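PDB 6GUO: siderophore enterobactin esterase from Emericella nidulans, which hydrolyses the ester bonds of the bacterial xenosiderophore enterobactin, releasing its iron inside the fungal cell, but does not hydrolyse triacetylfusarinine C. Local coordinates for residues I89-T94 with S99-Y104; V35-T40 with K149-V154. One frame throughout, in Å; residues are numbered along the deposited sequence. Where two conformers were deposited one is given.

Contact 1 (I89-T94 with S99-Y104); sequences IGYPIT and SPRRSY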
ATOM      1  N   ILE A  89     -15.204   1.132  -6.263  1.00 15.13           N
ATOM      2  CA  ILE A  89     -16.603   1.513  -6.063  1.00 15.81           C
ATOM      3  C   ILE A  89     -16.758   1.982  -4.624  1.00 16.38           C
ATOM      4  O   ILE A  89     -16.640   1.192  -3.672  1.00 16.60           O
ATOM      5  CB  ILE A  89     -17.591   0.377  -6.383  1.00 16.24           C
ATOM      6  CG1 ILE A  89     -17.332  -0.187  -7.790  1.00 18.19           C
ATOM      7  CG2 ILE A  89     -19.032   0.885  -6.299  1.00 16.57           C
ATOM      8  CD1 ILE A  89     -16.502  -1.444  -7.808  1.00 19.18           C
ATOM      9  N   GLY A  90     -17.009   3.278  -4.485  1.00 16.19           N
ATOM     10  CA  GLY A  90     -17.088   3.930  -3.194  1.00 16.54           C
ATOM     11  C   GLY A  90     -18.190   4.964  -3.153  1.00 16.97           C
ATOM     12  O   GLY A  90     -19.223   4.816  -3.814  1.00 17.30           O
ATOM     13  N   TYR A  91     -17.944   6.026  -2.391  1.00 18.65           N
ATOM     14  CA  TYR A  91     -18.976   6.970  -1.972  1.00 20.06           C
ATOM     15  C   TYR A  91     -18.443   8.402  -2.027  1.00 20.75           C
ATOM     16  O   TYR A  91     -17.228   8.610  -1.948  1.00 20.15           O
ATOM     17  CB  TYR A  91     -19.409   6.617  -0.544  1.00 20.47           C
ATOM     18  CG  TYR A  91     -19.785   5.166  -0.394  1.00 20.84           C
ATOM     19  CD1 TYR A  91     -21.023   4.708  -0.823  1.00 21.63           C
ATOM     20  CD2 TYR A  91     -18.883   4.236   0.126  1.00 21.90           C
ATOM     21  CE1 TYR A  91     -21.371   3.377  -0.710  1.00 23.76           C
ATOM     22  CE2 TYR A  91     -19.224   2.895   0.249  1.00 23.58           C
ATOM     23  CZ  TYR A  91     -20.470   2.467  -0.175  1.00 24.38           C
ATOM     24  OH  TYR A  91     -20.817   1.141  -0.066  1.00 26.08           O
ATOM     25  N   PRO A  92     -19.342   9.398  -2.163  1.00 23.50           N
ATOM     26  CA  PRO A  92     -18.933  10.804  -2.196  1.00 25.89           C
ATOM     27  C   PRO A  92     -18.663  11.327  -0.783  1.00 29.09           C
ATOM     28  O   PRO A  92     -19.459  12.086  -0.222  1.00 34.02           O
ATOM     29  CB  PRO A  92     -20.136  11.495  -2.854  1.00 26.13           C
ATOM     30  CG  PRO A  92     -21.295  10.682  -2.397  1.00 26.45           C
ATOM     31  CD  PRO A  92     -20.795   9.260  -2.384  1.00 23.68           C
ATOM     32  N   ILE A  93     -17.527  10.914  -0.232  1.00 30.23           N
ATOM     33  CA  ILE A  93     -17.129  11.252   1.135  1.00 30.87           C
ATOM     34  C   ILE A  93     -15.808  12.003   1.058  1.00 33.23           C
ATOM     35  O   ILE A  93     -14.953  11.673   0.229  1.00 32.26           O
ATOM     36  CB  ILE A  93     -17.030  10.001   2.048  1.00 32.81           C
ATOM     37  CG1 ILE A  93     -16.079   8.935   1.465  1.00 32.99           C
ATOM     38  CG2 ILE A  93     -18.423   9.420   2.265  1.00 33.73           C
ATOM     39  CD1 ILE A  93     -15.947   7.678   2.297  1.00 33.23           C
ATOM     40  N   THR A  94     -15.661  13.021   1.904  1.00 34.07           N
ATOM     41  CA  THR A  94     -14.502  13.923   1.856  1.00 37.47           C
ATOM     42  C   THR A  94     -13.607  13.916   3.101  1.00 36.29           C
ATOM     43  O   THR A  94     -12.399  14.074   2.963  1.00 40.62           O
ATOM     44  CB  THR A  94     -14.947  15.371   1.579  1.00 42.14           C
ATOM     45  OG1 THR A  94     -15.880  15.788   2.582  1.00 45.26           O
ATOM     46  CG2 THR A  94     -15.595  15.470   0.201  1.00 44.45           C
ATOM     47  N   SER A  99     -17.320   4.937   4.488  1.00 20.73           N
ATOM     48  CA  SER A  99     -18.680   5.448   4.639  1.00 21.71           C
ATOM     49  C   SER A  99     -19.534   4.474   5.453  1.00 22.68           C
ATOM     50  O   SER A  99     -19.442   3.265   5.240  1.00 21.41           O
ATOM     51  CB  SER A  99     -19.321   5.628   3.266  1.00 21.44           C
ATOM     52  OG  SER A  99     -20.706   5.903   3.377  1.00 23.18           O
ATOM     53  N   PRO A 100     -20.412   4.991   6.344  1.00 24.40           N
ATOM     54  CA  PRO A 100     -21.387   4.112   7.021  1.00 25.07           C
ATOM     55  C   PRO A 100     -22.312   3.324   6.067  1.00 24.53           C
ATOM     56  O   PRO A 100     -22.861   2.291   6.462  1.00 25.95           O
ATOM     57  CB  PRO A 100     -22.220   5.077   7.878  1.00 27.35           C
ATOM     58  CG  PRO A 100     -21.449   6.344   7.944  1.00 28.32           C
ATOM     59  CD  PRO A 100     -20.580   6.406   6.727  1.00 26.50           C
ATOM     60  N   ARG A 101     -22.477   3.808   4.834  1.00 23.11           N
ATOM     61  CA  ARG A 101     -23.283   3.121   3.808  1.00 23.88           C
ATOM     62  C   ARG A 101     -22.787   1.716   3.452  1.00 21.38           C
ATOM     63  O   ARG A 101     -23.547   0.907   2.926  1.00 20.76           O
ATOM     64  CB  ARG A 101     -23.353   3.966   2.532  1.00 26.03           C
ATOM     65  CG  ARG A 101     -24.200   5.219   2.691  1.00 28.19           C
ATOM     66  CD  ARG A 101     -24.153   6.101   1.458  1.00 29.41           C
ATOM     67  NE  ARG A 101     -24.580   5.395   0.247  1.00 27.35           N
ATOM     68  CZ  ARG A 101     -24.502   5.891  -0.988  1.00 26.60           C
ATOM     69  NH1 ARG A 101     -24.904   5.155  -2.018  1.00 26.33           N
ATOM     70  NH2 ARG A 101     -24.024   7.114  -1.206  1.00 27.24           N
ATOM     71  N   ARG A 102     -21.512   1.441   3.726  1.00 19.89           N
ATOM     72  CA  ARG A 102     -20.927   0.128   3.446  1.00 20.53           C
ATOM     73  C   ARG A 102     -21.653  -1.049   4.113  1.00 20.59           C
ATOM     74  O   ARG A 102     -21.682  -2.138   3.548  1.00 21.30           O
ATOM     75  CB  ARG A 102     -19.441   0.111   3.835  1.00 19.13           C
ATOM     76  CG  ARG A 102     -19.184   0.112   5.336  1.00 20.00           C
ATOM     77  CD  ARG A 102     -17.727   0.410   5.646  1.00 20.68           C
ATOM     78  NE  ARG A 102     -16.849  -0.652   5.155  1.00 21.52           N
ATOM     79  CZ  ARG A 102     -16.587  -1.801   5.787  1.00 22.22           C
ATOM     80  NH1 ARG A 102     -15.762  -2.681   5.224  1.00 22.78           N
ATOM     81  NH2 ARG A 102     -17.135  -2.094   6.966  1.00 23.02           N
ATOM     82  N   SER A 103     -22.224  -0.831   5.301  1.00 21.69           N
ATOM     83  CA  SER A 103     -22.892  -1.906   6.043  0.50 22.77           C
ATOM     84  C   SER A 103     -24.084  -2.467   5.273  1.00 22.79           C
ATOM     85  O   SER A 103     -24.296  -3.677   5.260  1.00 22.90           O
ATOM     86  CB  SER A 103     -23.329  -1.440   7.438  0.50 23.38           C
ATOM     87  OG  SER A 103     -24.380  -0.494   7.377  0.50 22.76           O
ATOM     88  N   TYR A 104     -24.848  -1.590   4.627  1.00 21.92           N
ATOM     89  CA  TYR A 104     -25.970  -2.020   3.785  1.00 22.43           C
ATOM     90  C   TYR A 104     -25.466  -2.661   2.487  1.00 22.36           C
ATOM     91  O   TYR A 104     -25.892  -3.761   2.126  1.00 21.41           O
ATOM     92  CB  TYR A 104     -26.907  -0.851   3.469  1.00 24.05           C
ATOM     93  CG  TYR A 104     -28.061  -1.255   2.583  1.00 26.02           C
ATOM     94  CD1 TYR A 104     -29.069  -2.087   3.063  1.00 28.41           C
ATOM     95  CD2 TYR A 104     -28.132  -0.830   1.257  1.00 27.64           C
ATOM     96  CE1 TYR A 104     -30.126  -2.476   2.252  1.00 30.87           C
ATOM     97  CE2 TYR A 104     -29.184  -1.214   0.436  1.00 30.26           C
ATOM     98  CZ  TYR A 104     -30.180  -2.035   0.938  1.00 32.10           C
ATOM     99  OH  TYR A 104     -31.228  -2.417   0.129  1.00 32.63           O
TER
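Tyr91 and Ser99 are the closest pair by CA atoms, 6.8 Å apart. Strand 83-90 ends just before Tyr91, the chain kinks through an inverse gamma turn centred on Pro92, and residues 99-102 form a type I beta turn leading into helix 102-106. Ser99 OG, turned anti to the backbone N, serves both the turn and the tyrosine: it caps the turn by accepting from Arg101 N at 3.1 Å and rides 3.9 Å above the plane of the Tyr91 ring, near the rim. Ser99 CB sits closer still, 3.5 Å from Tyr91 CD2. Over the same face, Arg101 CB makes a CH-pi contact, 4.3 Å from the Tyr91 ring centroid and 28° off the normal. The arginine then bends at chi3 (57°), carrying its guanidinium to the ring's rim. Tyr91 CD1 lies over the centre of that group, 3.7 Å from Arg101 CZ, but planes 61° apart rule out a parallel stack. Arg101 NH2 donates to Pro30 O, and Tyr91 OH is hydrogen-bonded to Asp105 OD1, so both polar ends are tied down. Ile93 packs beside Ser99, CG2 against its CB and CD1 near its N. Arg102 NE forms a salt bridge with Asp59 OD1, and NH1 a hydrogen bond with Ser165 OG, in a GxSxG sequence consistent with the nucleophile elbow of an alpha/beta-hydrolase.

Contact 2 (V35-T40 with K149-V154); sequences VSWPLT and KVFPRV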
ATOM      1  N   VAL A  35     -11.396   5.291 -11.260  1.00 14.98           N
ATOM      2  CA  VAL A  35     -10.802   4.401 -12.251  1.00 14.13           C
ATOM      3  C   VAL A  35      -9.377   4.847 -12.562  1.00 14.54           C
ATOM      4  O   VAL A  35      -9.136   6.027 -12.794  1.00 14.74           O
ATOM      5  CB  VAL A  35     -11.632   4.379 -13.553  1.00 13.89           C
ATOM      6  CG1 VAL A  35     -11.046   3.384 -14.552  1.00 13.80           C
ATOM      7  CG2 VAL A  35     -13.086   4.034 -13.255  1.00 14.41           C
ATOM      8  N   SER A  36      -8.437   3.902 -12.566  1.00 14.03           N
ATOM      9  CA  SER A  36      -7.078   4.171 -13.015  1.00 13.26           C
ATOM     10  C   SER A  36      -6.652   3.148 -14.048  1.00 13.60           C
ATOM     11  O   SER A  36      -7.159   2.029 -14.067  1.00 13.67           O
ATOM     12  CB  SER A  36      -6.083   4.162 -11.853  1.00 13.66           C
ATOM     13  OG  SER A  36      -5.919   2.866 -11.311  1.00 13.77           O
ATOM     14  N   TRP A  37      -5.702   3.547 -14.886  1.00 13.90           N
ATOM     15  CA  TRP A  37      -5.218   2.697 -15.965  1.00 14.01           C
ATOM     16  C   TRP A  37      -3.705   2.829 -16.122  1.00 13.95           C
ATOM     17  O   TRP A  37      -3.111   3.764 -15.582  1.00 14.31           O
ATOM     18  CB  TRP A  37      -5.971   2.998 -17.268  1.00 15.22           C
ATOM     19  CG  TRP A  37      -5.964   4.421 -17.699  1.00 15.67           C
ATOM     20  CD1 TRP A  37      -5.118   4.992 -18.594  1.00 16.10           C
ATOM     21  CD2 TRP A  37      -6.862   5.452 -17.282  1.00 15.69           C
ATOM     22  NE1 TRP A  37      -5.423   6.319 -18.761  1.00 16.47           N
ATOM     23  CE2 TRP A  37      -6.490   6.629 -17.963  1.00 16.39           C
ATOM     24  CE3 TRP A  37      -7.941   5.501 -16.390  1.00 15.44           C
ATOM     25  CZ2 TRP A  37      -7.158   7.840 -17.785  1.00 16.08           C
ATOM     26  CZ3 TRP A  37      -8.602   6.700 -16.214  1.00 16.05           C
ATOM     27  CH2 TRP A  37      -8.205   7.857 -16.905  1.00 16.70           C
ATOM     28  N   PRO A  38      -3.070   1.871 -16.826  1.00 14.40           N
ATOM     29  CA  PRO A  38      -1.604   1.863 -16.887  1.00 15.14           C
ATOM     30  C   PRO A  38      -0.968   3.139 -17.430  1.00 15.74           C
ATOM     31  O   PRO A  38      -1.533   3.805 -18.297  1.00 15.40           O
ATOM     32  CB  PRO A  38      -1.302   0.688 -17.819  1.00 15.07           C
ATOM     33  CG  PRO A  38      -2.430  -0.246 -17.596  1.00 15.06           C
ATOM     34  CD  PRO A  38      -3.632   0.630 -17.393  1.00 14.61           C
ATOM     35  N   LEU A  39       0.219   3.444 -16.920  1.00 16.50           N
ATOM     36  CA  LEU A  39       0.934   4.663 -17.269  1.00 17.61           C
ATOM     37  C   LEU A  39       1.455   4.705 -18.704  1.00 17.91           C
ATOM     38  O   LEU A  39       1.718   5.788 -19.216  1.00 19.51           O
ATOM     39  CB  LEU A  39       2.098   4.879 -16.295  1.00 17.84           C
ATOM     40  CG  LEU A  39       1.705   5.177 -14.850  1.00 18.47           C
ATOM     41  CD1 LEU A  39       2.964   5.307 -14.009  1.00 18.72           C
ATOM     42  CD2 LEU A  39       0.852   6.429 -14.733  1.00 19.27           C
ATOM     43  N   THR A  40       1.606   3.542 -19.343  1.00 18.06           N
ATOM     44  CA  THR A  40       1.984   3.484 -20.758  1.00 19.47           C
ATOM     45  C   THR A  40       0.840   3.869 -21.704  1.00 19.69           C
ATOM     46  O   THR A  40       1.085   4.125 -22.881  1.00 21.66           O
ATOM     47  CB  THR A  40       2.519   2.092 -21.149  1.00 21.14           C
ATOM     48  OG1 THR A  40       1.614   1.079 -20.701  1.00 20.45           O
ATOM     49  CG2 THR A  40       3.877   1.855 -20.518  1.00 21.20           C
ATOM     50  N   LYS A 149     -18.037   1.967 -22.376  1.00 18.11           N
ATOM     51  CA  LYS A 149     -17.946   3.429 -22.548  1.00 20.17           C
ATOM     52  C   LYS A 149     -16.539   3.995 -22.320  1.00 19.42           C
ATOM     53  O   LYS A 149     -16.065   4.806 -23.118  1.00 20.69           O
ATOM     54  CB  LYS A 149     -18.949   4.158 -21.645  1.00 21.59           C
ATOM     55  CG  LYS A 149     -20.414   3.906 -21.985  1.00 23.48           C
ATOM     56  CD  LYS A 149     -20.809   4.545 -23.311  1.00 26.42           C
ATOM     57  CE  LYS A 149     -22.259   4.993 -23.324  1.00 30.51           C
ATOM     58  NZ  LYS A 149     -22.483   6.219 -22.504  1.00 34.33           N
ATOM     59  N   VAL A 150     -15.879   3.576 -21.243  1.00 17.51           N
ATOM     60  CA  VAL A 150     -14.563   4.113 -20.892  1.00 17.43           C
ATOM     61  C   VAL A 150     -13.457   3.477 -21.740  1.00 17.48           C
ATOM     62  O   VAL A 150     -12.625   4.198 -22.301  1.00 17.72           O
ATOM     63  CB  VAL A 150     -14.272   3.980 -19.381  1.00 16.95           C
ATOM     64  CG1 VAL A 150     -12.916   4.574 -19.016  1.00 16.73           C
ATOM     65  CG2 VAL A 150     -15.370   4.671 -18.580  1.00 17.34           C
ATOM     66  N   PHE A 151     -13.462   2.147 -21.840  1.00 17.01           N
ATOM     67  CA  PHE A 151     -12.417   1.401 -22.556  1.00 17.40           C
ATOM     68  C   PHE A 151     -12.974   0.461 -23.643  1.00 18.92           C
ATOM     69  O   PHE A 151     -12.654  -0.730 -23.641  1.00 17.98           O
ATOM     70  CB  PHE A 151     -11.579   0.590 -21.555  1.00 16.82           C
ATOM     71  CG  PHE A 151     -10.898   1.428 -20.506  1.00 17.41           C
ATOM     72  CD1 PHE A 151      -9.850   2.273 -20.854  1.00 17.34           C
ATOM     73  CD2 PHE A 151     -11.295   1.363 -19.172  1.00 16.94           C
ATOM     74  CE1 PHE A 151      -9.215   3.045 -19.891  1.00 17.86           C
ATOM     75  CE2 PHE A 151     -10.664   2.136 -18.207  1.00 17.07           C
ATOM     76  CZ  PHE A 151      -9.624   2.976 -18.571  1.00 17.01           C
ATOM     77  N   PRO A 152     -13.787   0.991 -24.590  1.00 20.79           N
ATOM     78  CA  PRO A 152     -14.428   0.148 -25.622  1.00 21.29           C
ATOM     79  C   PRO A 152     -13.475  -0.623 -26.544  1.00 23.19           C
ATOM     80  O   PRO A 152     -13.868  -1.667 -27.074  1.00 24.41           O
ATOM     81  CB  PRO A 152     -15.246   1.153 -26.441  1.00 22.38           C
ATOM     82  CG  PRO A 152     -14.565   2.454 -26.230  1.00 22.39           C
ATOM     83  CD  PRO A 152     -14.088   2.416 -24.809  1.00 21.78           C
ATOM     84  N   ARG A 153     -12.256  -0.118 -26.741  1.00 22.93           N
ATOM     85  CA  ARG A 153     -11.268  -0.783 -27.605  1.00 25.13           C
ATOM     86  C   ARG A 153     -10.317  -1.734 -26.863  1.00 24.29           C
ATOM     87  O   ARG A 153      -9.400  -2.279 -27.476  1.00 24.99           O
ATOM     88  CB  ARG A 153     -10.481   0.263 -28.403  1.00 28.08           C
ATOM     89  CG  ARG A 153     -11.374   1.115 -29.297  1.00 30.09           C
ATOM     90  CD  ARG A 153     -10.594   2.092 -30.162  1.00 32.23           C
ATOM     91  NE  ARG A 153      -9.691   2.939 -29.382  1.00 35.72           N
ATOM     92  CZ  ARG A 153     -10.058   3.961 -28.606  1.00 38.78           C
ATOM     93  NH1 ARG A 153     -11.340   4.309 -28.467  1.00 41.38           N
ATOM     94  NH2 ARG A 153      -9.125   4.648 -27.951  1.00 40.67           N
ATOM     95  N   VAL A 154     -10.554  -1.954 -25.566  1.00 22.30           N
ATOM     96  CA  VAL A 154      -9.718  -2.819 -24.736  1.00 21.51           C
ATOM     97  C   VAL A 154     -10.432  -4.145 -24.483  1.00 21.12           C
ATOM     98  O   VAL A 154     -11.539  -4.163 -23.946  1.00 20.57           O
ATOM     99  CB  VAL A 154      -9.399  -2.143 -23.382  1.00 20.86           C
ATOM    100  CG1 VAL A 154      -8.564  -3.054 -22.490  1.00 21.30           C
ATOM    101  CG2 VAL A 154      -8.683  -0.821 -23.611  1.00 21.32           C
TER
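Phe151 reaches from the end of helix 131-150 to Val35, at the end of strand 31-36, and Trp37, just past it, and its ring carries the tight part of the contact. Phe151 CZ comes within 3.7 Å of Trp37 CE3, and the two aromatic groups form an offset edge-to-face pair: the phenyl edge points toward the indole face, with centroids of Phe151 and the Trp37 five-membered ring 5.6 Å apart and planes at 69°. With Trp37 CG between the backbone N and the carbonyl carbon (chi1 54°), the indole is carried to the phenyl edge. Val35 CG1 takes another part of that edge, near its plane and 3.9 Å from Phe151 CE2. In this alpha/beta-hydrolase sheet, strand 31-36 runs antiparallel between strands 18-24 and 83-90, and Phe151 also touches Val85 of the latter, so the helix end is packed across two adjacent strands. Trp37 NE1 donates to Ser42 O, which helps fix the indole's orientation. Beyond the rings the segments part. Val150 points toward the strand, yet its CG1 stays 5.0 Å from Val35 CG1, lying instead 3.4 Å above the plane of the Phe151 ring, toward its rim. Past Phe151 the chain makes a type I turn, closed by Val154 N to Phe151 O at 3.1 Å, with Pro152 and Arg153 facing solvent.

In the fold
Contact 1 is nested along the chain inside the long loop closed by contact 2. Their centres are 24 Å apart and their nearest atoms about 8 Å, without touching, but strands 83-90 and 31-36 are neighbours in one sheet. The proline-rich insertion that narrows the active site belongs to the connection from helix 102-106 of contact 1 to helix 131-150 of contact 2. Contact 1 adjoins the probable nucleophile elbow through Arg102; the centre of contact 2 lies about 20 Å from that of the chain. Triethylene glycol, probably from the crystallisation liquor, lies about 4 Å from the side chains of Arg102 and Trp37. Across the dimer the two regions do meet: Leu39 packs on Thr94 of the second subunit.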